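Local coordinates for iron-sulfur cluster assembly scaffold protein NifU (Fervidobacterium islandicum, PDB 6A6F) that probably serves as a scaffold in iron-sulfur cluster assembly by the SUF system and binds a zinc ion, at residues E24-V29 against T42-F47. Numbering follows the deposited sequence.
Sequences ENAHKV and TLYFLF. With NI (nickel (II) ion), chain H.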
loop_
_atom_site.group_PDB
_atom_site.type_symbol
_atom_site.label_atom_id
_atom_site.label_comp_id
_atom_site.label_asym_id
_atom_site.label_seq_id
_atom_site.Cartn_x
_atom_site.Cartn_y
_atom_site.Cartn_z
ATOM N N GLU A 24 19.884 -11.152 -1.635
ATOM C CA GLU A 24 21.135 -10.945 -2.328
ATOM C C GLU A 24 21.559 -12.264 -3.004
ATOM O O GLU A 24 21.406 -13.333 -2.416
ATOM C CB GLU A 24 22.211 -10.424 -1.355
ATOM C CG GLU A 24 23.483 -10.005 -2.093
ATOM C CD GLU A 24 24.546 -9.328 -1.221
ATOM O OE1 GLU A 24 24.590 -9.557 0.018
ATOM O OE2 GLU A 24 25.366 -8.575 -1.808
ATOM N N ASN A 25 22.063 -12.160 -4.229
ATOM C CA ASN A 25 22.393 -13.298 -5.058
ATOM C C ASN A 25 21.259 -14.305 -5.195
ATOM O O ASN A 25 21.449 -15.515 -5.091
ATOM C CB ASN A 25 23.656 -13.976 -4.528
ATOM C CG ASN A 25 24.828 -13.018 -4.448
ATOM O OD1 ASN A 25 25.104 -12.323 -5.398
ATOM N ND2 ASN A 25 25.532 -13.006 -3.319
ATOM N N ALA A 26 20.051 -13.796 -5.384
ATOM C CA ALA A 26 18.888 -14.632 -5.568
ATOM C C ALA A 26 19.121 -15.552 -6.751
ATOM O O ALA A 26 19.779 -15.192 -7.688
ATOM C CB ALA A 26 17.672 -13.755 -5.837
ATOM N N HIS A 27 18.560 -16.736 -6.689
ATOM C CA HIS A 27 18.626 -17.673 -7.761
ATOM C C HIS A 27 17.680 -17.244 -8.869
ATOM O O HIS A 27 17.888 -17.555 -10.035
ATOM C CB HIS A 27 18.246 -19.037 -7.237
ATOM C CG HIS A 27 19.195 -19.559 -6.212
ATOM N ND1 HIS A 27 18.881 -20.591 -5.369
ATOM C CD2 HIS A 27 20.446 -19.148 -5.860
ATOM C CE1 HIS A 27 19.910 -20.829 -4.569
ATOM N NE2 HIS A 27 20.868 -19.961 -4.845
ATOM N N LYS A 28 16.625 -16.524 -8.539
ATOM C CA LYS A 28 15.728 -16.022 -9.591
ATOM C C LYS A 28 15.058 -14.726 -9.088
ATOM O O LYS A 28 14.693 -14.643 -7.919
ATOM C CB LYS A 28 14.722 -17.117 -9.949
ATOM C CG LYS A 28 13.641 -16.757 -10.949
ATOM C CD LYS A 28 14.281 -16.321 -12.257
ATOM C CE LYS A 28 13.224 -16.064 -13.304
ATOM N NZ LYS A 28 13.860 -15.519 -14.537
ATOM N N VAL A 29 14.969 -13.738 -9.974
ATOM C CA VAL A 29 14.300 -12.479 -9.724
ATOM C C VAL A 29 13.310 -12.263 -10.856
ATOM O O VAL A 29 13.720 -12.306 -12.025
ATOM C CB VAL A 29 15.261 -11.273 -9.788
ATOM C CG1 VAL A 29 14.501 -9.982 -9.503
ATOM C CG2 VAL A 29 16.416 -11.410 -8.794
ATOM N N THR A 42 8.296 -7.318 -7.395
ATOM C CA THR A 42 9.498 -8.052 -7.802
ATOM C C THR A 42 9.691 -9.196 -6.834
ATOM O O THR A 42 9.794 -8.976 -5.638
ATOM C CB THR A 42 10.732 -7.154 -7.758
ATOM O OG1 THR A 42 10.529 -6.125 -8.706
ATOM C CG2 THR A 42 12.022 -7.912 -8.131
ATOM N N LEU A 43 9.651 -10.425 -7.335
ATOM C CA LEU A 43 9.847 -11.569 -6.497
ATOM C C LEU A 43 11.310 -12.040 -6.530
ATOM O O LEU A 43 11.895 -12.188 -7.594
ATOM C CB LEU A 43 8.934 -12.687 -6.951
ATOM C CG LEU A 43 7.446 -12.441 -6.962
ATOM C CD1 LEU A 43 6.747 -13.670 -7.542
ATOM C CD2 LEU A 43 7.011 -12.204 -5.534
ATOM N N TYR A 44 11.852 -12.357 -5.364
ATOM C CA TYR A 44 13.249 -12.881 -5.204
ATOM C C TYR A 44 13.152 -14.336 -4.684
ATOM O O TYR A 44 12.449 -14.574 -3.725
ATOM C CB TYR A 44 14.047 -12.048 -4.165
ATOM C CG TYR A 44 14.286 -10.649 -4.628
ATOM C CD1 TYR A 44 13.327 -9.699 -4.475
ATOM C CD2 TYR A 44 15.466 -10.294 -5.301
ATOM C CE1 TYR A 44 13.519 -8.401 -4.919
ATOM C CE2 TYR A 44 15.650 -9.009 -5.776
ATOM C CZ TYR A 44 14.655 -8.080 -5.574
ATOM O OH TYR A 44 14.785 -6.816 -6.027
ATOM N N PHE A 45 13.829 -15.300 -5.320
ATOM C CA PHE A 45 13.757 -16.698 -4.900
ATOM C C PHE A 45 15.124 -17.267 -4.526
ATOM O O PHE A 45 16.118 -16.947 -5.191
ATOM C CB PHE A 45 13.207 -17.589 -6.030
ATOM C CG PHE A 45 11.803 -17.255 -6.457
ATOM C CD1 PHE A 45 11.574 -16.263 -7.373
ATOM C CD2 PHE A 45 10.738 -17.977 -5.967
ATOM C CE1 PHE A 45 10.285 -15.977 -7.792
ATOM C CE2 PHE A 45 9.449 -17.694 -6.356
ATOM C CZ PHE A 45 9.231 -16.698 -7.281
ATOM N N LEU A 46 15.140 -18.122 -3.495
ATOM C CA LEU A 46 16.198 -19.107 -3.290
ATOM C C LEU A 46 15.546 -20.472 -3.357
ATOM O O LEU A 46 14.491 -20.675 -2.719
ATOM C CB LEU A 46 16.883 -19.022 -1.915
ATOM C CG LEU A 46 17.713 -17.760 -1.659
ATOM C CD1 LEU A 46 18.134 -17.677 -0.194
ATOM C CD2 LEU A 46 18.965 -17.709 -2.517
ATOM N N PHE A 47 16.251 -21.404 -4.010
ATOM C CA PHE A 47 15.847 -22.789 -4.211
ATOM C C PHE A 47 16.945 -23.729 -3.722
ATOM O O PHE A 47 18.131 -23.372 -3.696
ATOM C CB PHE A 47 15.695 -23.097 -5.712
ATOM C CG PHE A 47 14.777 -22.150 -6.480
ATOM C CD1 PHE A 47 13.479 -22.020 -6.145
ATOM C CD2 PHE A 47 15.234 -21.479 -7.580
ATOM C CE1 PHE A 47 12.611 -21.175 -6.869
ATOM C CE2 PHE A 47 14.410 -20.630 -8.308
ATOM C CZ PHE A 47 13.081 -20.483 -7.958
HETATM NI NI NI H . 12.179 -14.475 -15.855
HETATM O O HOH W 1 11.077 -13.047 -17.676
HETATM O O HOH W 2 11.233 -16.694 -16.021
#
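The imidazole of His27 lies across the Leu46 side chain at about a right angle, with Leu46 CD2 over the ring centre, 3.8 Å from the centroid. This methyl stands 10° off the ring normal, a CH-pi contact. CG of His27 stands beside its own backbone N, which carries ND1 to strand 39-48. There His27 ND1 accepts the backbone N-H of Phe47 at 3.1 Å. The bond is nearly straight (174° at the hydrogen), although Phe47 N sits 27° out of the ring plane. Since His27 ND1 acts as the acceptor, a neutral ring would probably carry its proton on NE2.

The backbone here forms a classic beta bulge, His27 and Lys28 both facing Phe45: Phe45 O accepts His27 N at 2.9 Å and, weakly, Lys28 N. Phe45 N returns a bond to Lys28 O at 2.8 Å. The bulge lies where the edge strand 28-34 starts its antiparallel hairpin with strand 39-48, the middle strand of the NifU-like sheet. Beyond it Val29 and Tyr44 form a non-hydrogen-bonded pair.

On the sheet face of Val29 and Tyr44, these two side chains run alongside each other. Val29 CG2 approaches Tyr44 CD2 at 3.8 Å, CG1 lies over one face of the phenol ring, and Ala26 CB meets the ring's edge. An alanine in place of Tyr44 would probably loosen the packing of Ala26 and Val29, since both lean on this ring.

On the face bearing Lys28 and Phe45, these side chains also point the same way, and Phe45 packs onto helix 118-135. Lys28 CB also touches Phe47 CE2 at 3.9 Å. Beyond this the chain bends at chi2 and leads away from the strand, so that Lys28 NZ binds a nickel ion at 2.4 Å, alongside two waters and Glu30.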